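Local coordinates for protein alpha-galactosidase (Thermus thermophilus, PDB 6LCJ) that probably hydrolyses alpha-galactosides, releasing galactose, and assembles as a hexamer of family GH36 subunits, at residues E[187-191]-E[448-452]; E[419-424]-E[471-475]. All blocks are in the same frame, centred on the assembly; numbering follows the deposited sequence.

Contact 1 (E[187-191]-E[448-452]); sequences AFSFE and LEAFL
S189 and E449 join the turn between helix 175-185 and barrel strand 192-195 to helix 442-453, an alpha-to-beta connection of the TIM barrel meeting the helix that follows the last barrel strand. The E449 carboxylate grips S189 with both oxygens. OE1 accepts the backbone N-H of S189 at 3.1 Å from N, nearly straight at 161°, and OE2 accepts the S189 hydroxyl at 2.7 Å from OG. Each oxygen uses its syn lone pair, so the two bonds hold the carboxylate against rotation. The E449 chain starts with CG anti to the backbone N (chi1 -171°) and bends at chi2, which brings its end back to the loop. Serine suits this position because its short side chain supplies a donor beside its own N-H, at the centre of an inverse gamma turn closed by a weak bond from F190 N to F188 O. An alanine in place of E449 takes away both acceptors, which would probably leave the S189 N-H and hydroxyl without their mates and the turn freer to move off the helix.

Beside these two bonds the contact is mostly apolar. L448 CD2 sits over a face of the F188 ring, 4.1 Å from its centroid, as a CH-pi contact. E449 OE1 comes obliquely to the same ring, 3.4 Å from F188 CD2. L452 CD1 lies almost centrally over a face of F190, 3.7 Å from the centroid; branched leucines suit these places because their methyl groups can rest on flat aromatic faces.

F190 continues inward to meet W163 edge-to-face, and F190 and L448 both touch T433 on strand 431-433. R161 binds the S189 carbonyl, tying the turn to strand 161-164, between strands 192-195 and 431-433.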
loop_
_atom_site.group_PDB
_atom_site.type_symbol
_atom_site.label_atom_id
_atom_site.label_comp_id
_atom_site.label_asym_id
_atom_site.label_seq_id
_atom_site.Cartn_x
_atom_site.Cartn_y
_atom_site.Cartn_z
ATOM N N ALA E 187 -27.621 59.142 0.953
ATOM C CA ALA E 187 -28.761 59.576 0.153
ATOM C C ALA E 187 -29.823 58.491 -0.009
ATOM O O ALA E 187 -30.947 58.807 -0.403
ATOM C CB ALA E 187 -28.279 60.038 -1.222
ATOM N N PHE E 188 -29.508 57.231 0.282
ATOM C CA PHE E 188 -30.427 56.119 0.069
ATOM C C PHE E 188 -31.113 55.727 1.372
ATOM O O PHE E 188 -30.664 56.063 2.463
ATOM C CB PHE E 188 -29.679 54.914 -0.524
ATOM C CG PHE E 188 -29.232 55.119 -1.947
ATOM C CD1 PHE E 188 -28.071 55.833 -2.229
ATOM C CD2 PHE E 188 -29.986 54.618 -3.004
ATOM C CE1 PHE E 188 -27.667 56.022 -3.538
ATOM C CE2 PHE E 188 -29.590 54.809 -4.329
ATOM C CZ PHE E 188 -28.434 55.507 -4.600
ATOM N N SER E 189 -32.192 54.959 1.251
ATOM C CA SER E 189 -32.966 54.575 2.429
ATOM C C SER E 189 -32.327 53.422 3.198
ATOM O O SER E 189 -32.982 52.408 3.448
ATOM C CB SER E 189 -34.384 54.185 2.022
ATOM O OG SER E 189 -35.137 55.310 1.629
ATOM N N PHE E 190 -31.059 53.551 3.571
ATOM C CA PHE E 190 -30.414 52.571 4.434
ATOM C C PHE E 190 -30.615 52.961 5.893
ATOM O O PHE E 190 -30.899 54.114 6.220
ATOM C CB PHE E 190 -28.914 52.466 4.138
ATOM C CG PHE E 190 -28.598 51.787 2.847
ATOM C CD1 PHE E 190 -28.747 50.411 2.719
ATOM C CD2 PHE E 190 -28.148 52.522 1.748
ATOM C CE1 PHE E 190 -28.444 49.769 1.500
ATOM C CE2 PHE E 190 -27.853 51.896 0.532
ATOM C CZ PHE E 190 -28.001 50.518 0.406
ATOM N N GLU E 191 -30.451 51.982 6.777
ATOM C CA GLU E 191 -30.490 52.221 8.213
ATOM C C GLU E 191 -29.176 51.928 8.920
ATOM O O GLU E 191 -28.983 52.417 10.034
ATOM C CB GLU E 191 -31.600 51.386 8.866
ATOM C CG GLU E 191 -32.736 51.080 7.902
ATOM C CD GLU E 191 -33.908 50.403 8.563
ATOM O OE1 GLU E 191 -34.131 49.196 8.313
ATOM O OE2 GLU E 191 -34.619 51.081 9.328
ATOM N N LEU E 448 -32.142 50.289 -6.877
ATOM C CA LEU E 448 -31.735 50.110 -5.487
ATOM C C LEU E 448 -32.668 50.855 -4.535
ATOM O O LEU E 448 -33.102 50.300 -3.519
ATOM C CB LEU E 448 -30.288 50.570 -5.292
ATOM C CG LEU E 448 -29.793 50.644 -3.830
ATOM C CD1 LEU E 448 -29.876 49.263 -3.107
ATOM C CD2 LEU E 448 -28.388 51.254 -3.721
ATOM N N GLU E 449 -33.016 52.102 -4.855
ATOM C CA GLU E 449 -33.918 52.844 -3.978
ATOM C C GLU E 449 -35.309 52.215 -3.924
ATOM O O GLU E 449 -35.902 52.113 -2.846
ATOM C CB GLU E 449 -34.004 54.309 -4.410
ATOM C CG GLU E 449 -34.752 55.200 -3.408
ATOM C CD GLU E 449 -34.281 55.060 -1.933
ATOM O OE1 GLU E 449 -33.124 54.646 -1.658
ATOM O OE2 GLU E 449 -35.082 55.386 -1.032
ATOM N N ALA E 450 -35.859 51.795 -5.064
ATOM C CA ALA E 450 -37.156 51.130 -5.005
ATOM C C ALA E 450 -37.079 49.828 -4.210
ATOM O O ALA E 450 -38.046 49.445 -3.542
ATOM C CB ALA E 450 -37.690 50.880 -6.414
ATOM N N PHE E 451 -35.933 49.150 -4.249
ATOM C CA PHE E 451 -35.747 47.935 -3.457
ATOM C C PHE E 451 -35.810 48.245 -1.960
ATOM O O PHE E 451 -36.531 47.583 -1.203
ATOM C CB PHE E 451 -34.412 47.295 -3.852
ATOM C CG PHE E 451 -33.950 46.168 -2.954
ATOM C CD1 PHE E 451 -34.543 44.907 -3.024
ATOM C CD2 PHE E 451 -32.871 46.354 -2.089
ATOM C CE1 PHE E 451 -34.094 43.861 -2.234
ATOM C CE2 PHE E 451 -32.401 45.305 -1.294
ATOM C CZ PHE E 451 -33.022 44.057 -1.365
ATOM N N LEU E 452 -35.082 49.278 -1.528
ATOM C CA LEU E 452 -35.060 49.657 -0.121
ATOM C C LEU E 452 -36.401 50.212 0.340
ATOM O O LEU E 452 -36.870 49.876 1.431
ATOM C CB LEU E 452 -33.960 50.686 0.118
ATOM C CG LEU E 452 -32.554 50.137 -0.098
ATOM C CD1 LEU E 452 -31.517 51.246 -0.172
ATOM C CD2 LEU E 452 -32.224 49.165 1.008
#

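Contact 2 (E[419-424]-E[471-475])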
loop_
_atom_site.group_PDB
_atom_site.type_symbol
_atom_site.label_atom_id
_atom_site.label_comp_id
_atom_site.label_asym_id
_atom_site.label_seq_id
_atom_site.Cartn_x
_atom_site.Cartn_y
_atom_site.Cartn_z
ATOM N N ARG E 419 -31.656 38.759 -10.019
ATOM C CA ARG E 419 -33.047 38.836 -9.594
ATOM C C ARG E 419 -33.418 37.700 -8.646
ATOM O O ARG E 419 -34.276 37.877 -7.771
ATOM C CB ARG E 419 -33.942 38.830 -10.831
ATOM C CG ARG E 419 -35.431 38.810 -10.552
ATOM C CD ARG E 419 -36.223 39.357 -11.749
ATOM N NE ARG E 419 -36.180 40.823 -11.854
ATOM C CZ ARG E 419 -35.434 41.494 -12.737
ATOM N NH1 ARG E 419 -34.652 40.837 -13.595
ATOM N NH2 ARG E 419 -35.471 42.827 -12.764
ATOM N N LEU E 420 -32.802 36.527 -8.807
ATOM C CA LEU E 420 -33.043 35.433 -7.866
ATOM C C LEU E 420 -32.634 35.820 -6.447
ATOM O O LEU E 420 -33.352 35.532 -5.480
ATOM C CB LEU E 420 -32.278 34.185 -8.306
ATOM C CG LEU E 420 -32.540 33.637 -9.705
ATOM C CD1 LEU E 420 -31.640 32.440 -9.938
ATOM C CD2 LEU E 420 -33.987 33.261 -9.862
ATOM N N GLN E 421 -31.469 36.461 -6.308
ATOM C CA GLN E 421 -31.017 36.926 -5.008
ATOM C C GLN E 421 -31.926 38.028 -4.475
ATOM O O GLN E 421 -32.321 38.004 -3.306
ATOM C CB GLN E 421 -29.556 37.387 -5.120
ATOM C CG GLN E 421 -28.871 37.866 -3.828
ATOM C CD GLN E 421 -28.796 36.802 -2.750
ATOM O OE1 GLN E 421 -29.172 35.648 -2.968
ATOM N NE2 GLN E 421 -28.282 37.185 -1.573
ATOM N N GLU E 422 -32.292 38.986 -5.319
ATOM C CA GLU E 422 -33.168 40.062 -4.865
ATOM C C GLU E 422 -34.492 39.526 -4.323
ATOM O O GLU E 422 -35.009 40.029 -3.317
ATOM C CB GLU E 422 -33.413 41.040 -6.007
ATOM C CG GLU E 422 -34.035 42.335 -5.566
ATOM C CD GLU E 422 -34.652 43.079 -6.718
ATOM O OE1 GLU E 422 -33.906 43.804 -7.404
ATOM O OE2 GLU E 422 -35.878 42.943 -6.946
ATOM N N ALA E 423 -35.051 38.498 -4.972
ATOM C CA ALA E 423 -36.335 37.950 -4.538
ATOM C C ALA E 423 -36.247 37.339 -3.141
ATOM O O ALA E 423 -37.187 37.459 -2.345
ATOM C CB ALA E 423 -36.827 36.914 -5.546
ATOM N N LEU E 424 -35.129 36.677 -2.823
ATOM C CA LEU E 424 -34.972 36.109 -1.485
ATOM C C LEU E 424 -34.826 37.186 -0.414
ATOM O O LEU E 424 -35.255 36.973 0.725
ATOM C CB LEU E 424 -33.777 35.155 -1.443
ATOM C CG LEU E 424 -33.978 33.788 -2.106
ATOM C CD1 LEU E 424 -32.938 32.818 -1.602
ATOM C CD2 LEU E 424 -35.371 33.247 -1.875
ATOM N N GLU E 471 -44.944 38.621 -10.156
ATOM C CA GLU E 471 -44.070 37.806 -10.992
ATOM C C GLU E 471 -43.714 36.508 -10.279
ATOM O O GLU E 471 -43.418 36.511 -9.079
ATOM C CB GLU E 471 -42.787 38.586 -11.339
ATOM C CG GLU E 471 -41.664 37.773 -11.983
ATOM C CD GLU E 471 -40.308 38.483 -11.932
ATOM O OE1 GLU E 471 -40.217 39.596 -11.359
ATOM O OE2 GLU E 471 -39.326 37.928 -12.471
ATOM N N GLU E 472 -43.724 35.403 -11.018
ATOM C CA GLU E 472 -43.359 34.106 -10.465
ATOM C C GLU E 472 -41.885 33.808 -10.727
ATOM O O GLU E 472 -41.424 33.901 -11.867
ATOM C CB GLU E 472 -44.237 33.007 -11.060
ATOM C CG GLU E 472 -43.630 31.616 -10.974
ATOM C CD GLU E 472 -44.671 30.517 -11.071
ATOM O OE1 GLU E 472 -45.884 30.830 -11.032
ATOM O OE2 GLU E 472 -44.275 29.337 -11.187
ATOM N N VAL E 473 -41.154 33.431 -9.675
ATOM C CA VAL E 473 -39.722 33.138 -9.746
ATOM C C VAL E 473 -39.512 31.656 -9.465
ATOM O O VAL E 473 -39.961 31.143 -8.433
ATOM C CB VAL E 473 -38.920 33.997 -8.753
ATOM C CG1 VAL E 473 -37.431 33.945 -9.067
ATOM C CG2 VAL E 473 -39.428 35.436 -8.748
ATOM N N ASP E 474 -38.812 30.979 -10.369
ATOM C CA ASP E 474 -38.578 29.540 -10.295
ATOM C C ASP E 474 -37.097 29.290 -10.019
ATOM O O ASP E 474 -36.233 29.770 -10.760
ATOM C CB ASP E 474 -39.016 28.861 -11.596
ATOM C CG ASP E 474 -39.003 27.338 -11.510
ATOM O OD1 ASP E 474 -38.809 26.793 -10.404
ATOM O OD2 ASP E 474 -39.202 26.681 -12.559
ATOM N N TYR E 475 -36.806 28.540 -8.957
ATOM C CA TYR E 475 -35.432 28.245 -8.574
ATOM C C TYR E 475 -35.011 26.812 -8.867
ATOM O O TYR E 475 -33.811 26.523 -8.810
ATOM C CB TYR E 475 -35.211 28.503 -7.073
ATOM C CG TYR E 475 -35.263 29.948 -6.630
ATOM C CD1 TYR E 475 -36.480 30.552 -6.338
ATOM C CD2 TYR E 475 -34.096 30.694 -6.457
ATOM C CE1 TYR E 475 -36.547 31.857 -5.920
ATOM C CE2 TYR E 475 -34.151 32.008 -6.029
ATOM C CZ TYR E 475 -35.389 32.585 -5.758
ATOM O OH TYR E 475 -35.489 33.891 -5.336
#
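Helix 419-424 crosses strand 471-474 steeply, the two axes 9.7 Å apart at closest and their directions 109° apart, with the CA atoms of L420 and V473 the nearest pair across the two segments. The main polar link comes from Y475, just past the strand: its hydroxyl donates to the backbone carbonyl of L420, with OH 2.7 Å from O. The approach lies in the carbonyl plane on a lone pair, with a C=O...donor angle of 130°. Since L420 O receives only a weak helical bond from L424 N, a second donor suits it well. Y475 CG stands beside its backbone N (chi1 -69°), and the ring runs back toward the helix, as the reach of a tyrosine allows.

Apolar groups pack against the buried phenol. L420 CD2 lies over one face of the Y475 ring, offset toward the rim, and also meets V473 CG1 at 3.6 Å, so this leucine wedges between tyrosine and valine. The small A423 lets the hydroxyl come close, with CB 3.3 Å from Y475 OH, while L424 CD2 lies 3.5 Å from that oxygen. At the exposed end, the aliphatic part of R419 runs against the E471 carboxylate, CD 3.5 Å from OE2. The charges are near but form no salt bridge, NE being 4.2 Å from E471 OE1, which stands well out of the guanidinium plane.

A423 and V473 both touch V468 on the neighbouring strand 465-468, and Y475 meets the F466 ring. The arrangement is that of a C-terminal antiparallel meander, 458-462, 465-468 and 471-474, packed by one face on a helix of the TIM barrel, consistent with the beta domain that follows the barrel in GH36 enzymes.

The two contacts lie about 19 Å apart, centre to centre, and both use the helices that flank the last barrel strand, 431-433, in sequence. Along the chain their segments alternate: 187-191, 419-424, 448-452, 471-475. Helix 415-428 leads into strand 431-433, and helix 442-453 follows it. The helices touch directly, F451 CD1 packing on E422 CG at 3.7 Å. Contact 1 thus reaches back to an early barrel turn, whereas contact 2 reaches on to the terminal meander. Together they link the turn before strand 192-195, the helices before and after strand 431-433 and the C-terminal sheet, all within one subunit.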